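PDB 5HEA: putative glycosyltransferase (GalT1), which probably transfers a sugar from a nucleotide-activated donor, this chain being the C-terminal part of the longer protein, with a GT-A-type glycosyltransferase family 2 domain. Local coordinates for residues G4-I9 with N34-L39. Residues are numbered along the deposited sequence; the frame is centred on the assembly and turned at random.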
loop_
_atom_site.group_PDB
_atom_site.type_symbol
_atom_site.label_atom_id
_atom_site.label_comp_id
_atom_site.label_asym_id
_atom_site.label_seq_id
_atom_site.Cartn_x
_atom_site.Cartn_y
_atom_site.Cartn_z
ATOM N N GLY A 4 25.089 -45.532 -8.685
ATOM C CA GLY A 4 25.637 -44.536 -7.778
ATOM C C GLY A 4 24.570 -43.906 -6.898
ATOM O O GLY A 4 23.375 -44.137 -7.104
ATOM N N GLU A 5 24.996 -43.101 -5.926
ATOM C CA GLU A 5 24.070 -42.473 -4.979
ATOM C C GLU A 5 23.230 -41.377 -5.634
ATOM O O GLU A 5 23.584 -40.856 -6.686
ATOM C CB GLU A 5 24.846 -41.918 -3.793
ATOM C CG GLU A 5 25.716 -42.967 -3.124
ATOM C CD GLU A 5 27.029 -42.403 -2.617
ATOM O OE1 GLU A 5 27.277 -42.498 -1.396
ATOM O OE2 GLU A 5 27.816 -41.872 -3.439
ATOM N N LEU A 6 22.110 -41.035 -5.014
ATOM C CA LEU A 6 21.139 -40.154 -5.649
ATOM C C LEU A 6 21.619 -38.706 -5.695
ATOM O O LEU A 6 22.019 -38.129 -4.676
ATOM C CB LEU A 6 19.796 -40.248 -4.937
ATOM C CG LEU A 6 18.682 -39.344 -5.466
ATOM C CD1 LEU A 6 18.137 -39.878 -6.791
ATOM C CD2 LEU A 6 17.583 -39.224 -4.412
ATOM N N ILE A 7 21.601 -38.132 -6.892
ATOM C CA ILE A 7 21.909 -36.728 -7.050
ATOM C C ILE A 7 20.607 -35.945 -7.235
ATOM O O ILE A 7 19.790 -36.273 -8.093
ATOM C CB ILE A 7 22.854 -36.488 -8.241
ATOM C CG1 ILE A 7 24.209 -37.165 -7.998
ATOM C CG2 ILE A 7 23.057 -34.989 -8.472
ATOM C CD1 ILE A 7 25.124 -37.086 -9.199
ATOM N N SER A 8 20.409 -34.909 -6.430
ATOM C CA SER A 8 19.249 -34.037 -6.626
ATOM C C SER A 8 19.597 -32.829 -7.499
ATOM O O SER A 8 20.467 -32.030 -7.146
ATOM C CB SER A 8 18.693 -33.558 -5.283
ATOM O OG SER A 8 18.202 -34.634 -4.504
ATOM N N ILE A 9 18.900 -32.696 -8.626
ATOM C CA ILE A 9 19.090 -31.578 -9.554
ATOM C C ILE A 9 17.954 -30.587 -9.402
ATOM O O ILE A 9 16.801 -30.904 -9.710
ATOM C CB ILE A 9 19.074 -32.048 -11.013
ATOM C CG1 ILE A 9 20.023 -33.243 -11.198
ATOM C CG2 ILE A 9 19.422 -30.880 -11.945
ATOM C CD1 ILE A 9 19.818 -33.973 -12.528
ATOM N N ASN A 34 21.114 -42.218 -11.751
ATOM C CA ASN A 34 20.451 -42.122 -10.457
ATOM C C ASN A 34 20.282 -40.684 -9.956
ATOM O O ASN A 34 20.974 -40.241 -9.039
ATOM C CB ASN A 34 21.161 -42.981 -9.408
ATOM C CG ASN A 34 20.328 -43.158 -8.155
ATOM O OD1 ASN A 34 19.140 -42.832 -8.144
ATOM N ND2 ASN A 34 20.941 -43.666 -7.093
ATOM N N PHE A 35 19.360 -39.959 -10.574
ATOM C CA PHE A 35 19.089 -38.596 -10.156
ATOM C C PHE A 35 17.599 -38.366 -9.973
ATOM O O PHE A 35 16.775 -39.157 -10.431
ATOM C CB PHE A 35 19.648 -37.583 -11.165
ATOM C CG PHE A 35 19.133 -37.772 -12.570
ATOM C CD1 PHE A 35 17.866 -37.340 -12.929
ATOM C CD2 PHE A 35 19.917 -38.387 -13.525
ATOM C CE1 PHE A 35 17.392 -37.523 -14.214
ATOM C CE2 PHE A 35 19.458 -38.570 -14.813
ATOM C CZ PHE A 35 18.194 -38.135 -15.163
ATOM N N GLU A 36 17.272 -37.280 -9.282
ATOM C CA GLU A 36 15.943 -36.710 -9.334
ATOM C C GLU A 36 16.070 -35.280 -9.855
ATOM O O GLU A 36 17.025 -34.558 -9.529
ATOM C CB GLU A 36 15.275 -36.736 -7.960
ATOM C CG GLU A 36 16.013 -35.965 -6.877
ATOM C CD GLU A 36 15.270 -35.959 -5.544
ATOM O OE1 GLU A 36 14.102 -36.404 -5.490
ATOM O OE2 GLU A 36 15.858 -35.511 -4.543
ATOM N N ILE A 37 15.122 -34.890 -10.693
ATOM C CA ILE A 37 15.014 -33.515 -11.139
ATOM C C ILE A 37 13.867 -32.879 -10.388
ATOM O O ILE A 37 12.722 -33.321 -10.494
ATOM C CB ILE A 37 14.743 -33.428 -12.639
ATOM C CG1 ILE A 37 15.910 -34.065 -13.398
ATOM C CG2 ILE A 37 14.532 -31.966 -13.038
ATOM C CD1 ILE A 37 15.669 -34.307 -14.872
ATOM N N ILE A 38 14.188 -31.859 -9.602
ATOM C CA ILE A 38 13.186 -31.098 -8.886
ATOM C C ILE A 38 12.921 -29.818 -9.650
ATOM O O ILE A 38 13.740 -28.896 -9.659
ATOM C CB ILE A 38 13.628 -30.809 -7.458
ATOM C CG1 ILE A 38 14.066 -32.119 -6.802
ATOM C CG2 ILE A 38 12.493 -30.159 -6.668
ATOM C CD1 ILE A 38 14.659 -31.931 -5.452
ATOM N N LEU A 39 11.792 -29.811 -10.350
ATOM C CA LEU A 39 11.351 -28.668 -11.124
ATOM C C LEU A 39 10.517 -27.774 -10.229
ATOM O O LEU A 39 9.434 -28.164 -9.818
ATOM C CB LEU A 39 10.488 -29.141 -12.304
ATOM C CG LEU A 39 11.193 -29.729 -13.521
ATOM C CD1 LEU A 39 10.176 -30.166 -14.593
ATOM C CD2 LEU A 39 12.164 -28.703 -14.076
#
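Ile-9 reaches over to Phe-35 and Ile-37 with its terminal methyl: CD1 lies 3.9 Å from CG of Phe-35, oblique to the ring, and 4.0 Å from CG1 of Ile-37. Ile-7 shares the same sheet face, its CB next to that of Phe-35, and Leu-102 of helix 101-110 packs on Ile-7, Ile-9 and Phe-35. Beneath these side chains the backbones run parallel, the axes of 7-9 and 35-39 coming within 4.7 Å at 22°. Ile-7 N binds Asn-34 O and Ile-7 O takes Glu-36 N; Ile-9 likewise bonds through N to Glu-36 O and through O to Ile-38 N. The two strands and helix 20-28 make the first beta-alpha-beta unit of the Rossmann-like, nucleotide-binding half expected of a GT-A glycosyltransferase. On the other face, Ser-8 OG donates to Glu-36 OE2 at 2.5 Å, meeting the anti lone pair of OE2, the one away from the other carboxylate oxygen. Glu-36 CG stands between its backbone N and carbonyl carbon (chi1 60°), which places it 3.5 Å from Ser-8 OG, and the extended chain beyond carries the carboxylate to that hydroxyl. Backbone N-H groups of Gly-85 and Ser-84 add bonds to Ser-8 OG and Glu-36 OE2, respectively, so both buried oxygens are gripped twice. Leu-6 crosses Asn-34 and Glu-36 at about right angles, CD1 3.4 Å from Asn-34 OD1 and CD2 4.1 Å from Glu-36 OE2. At the outer end, Asn-34 ND2 donates almost straight (172°) to Gly-4 O; the 2.5 Å separation is shorter than such a bond normally is, and its exact length is doubtful.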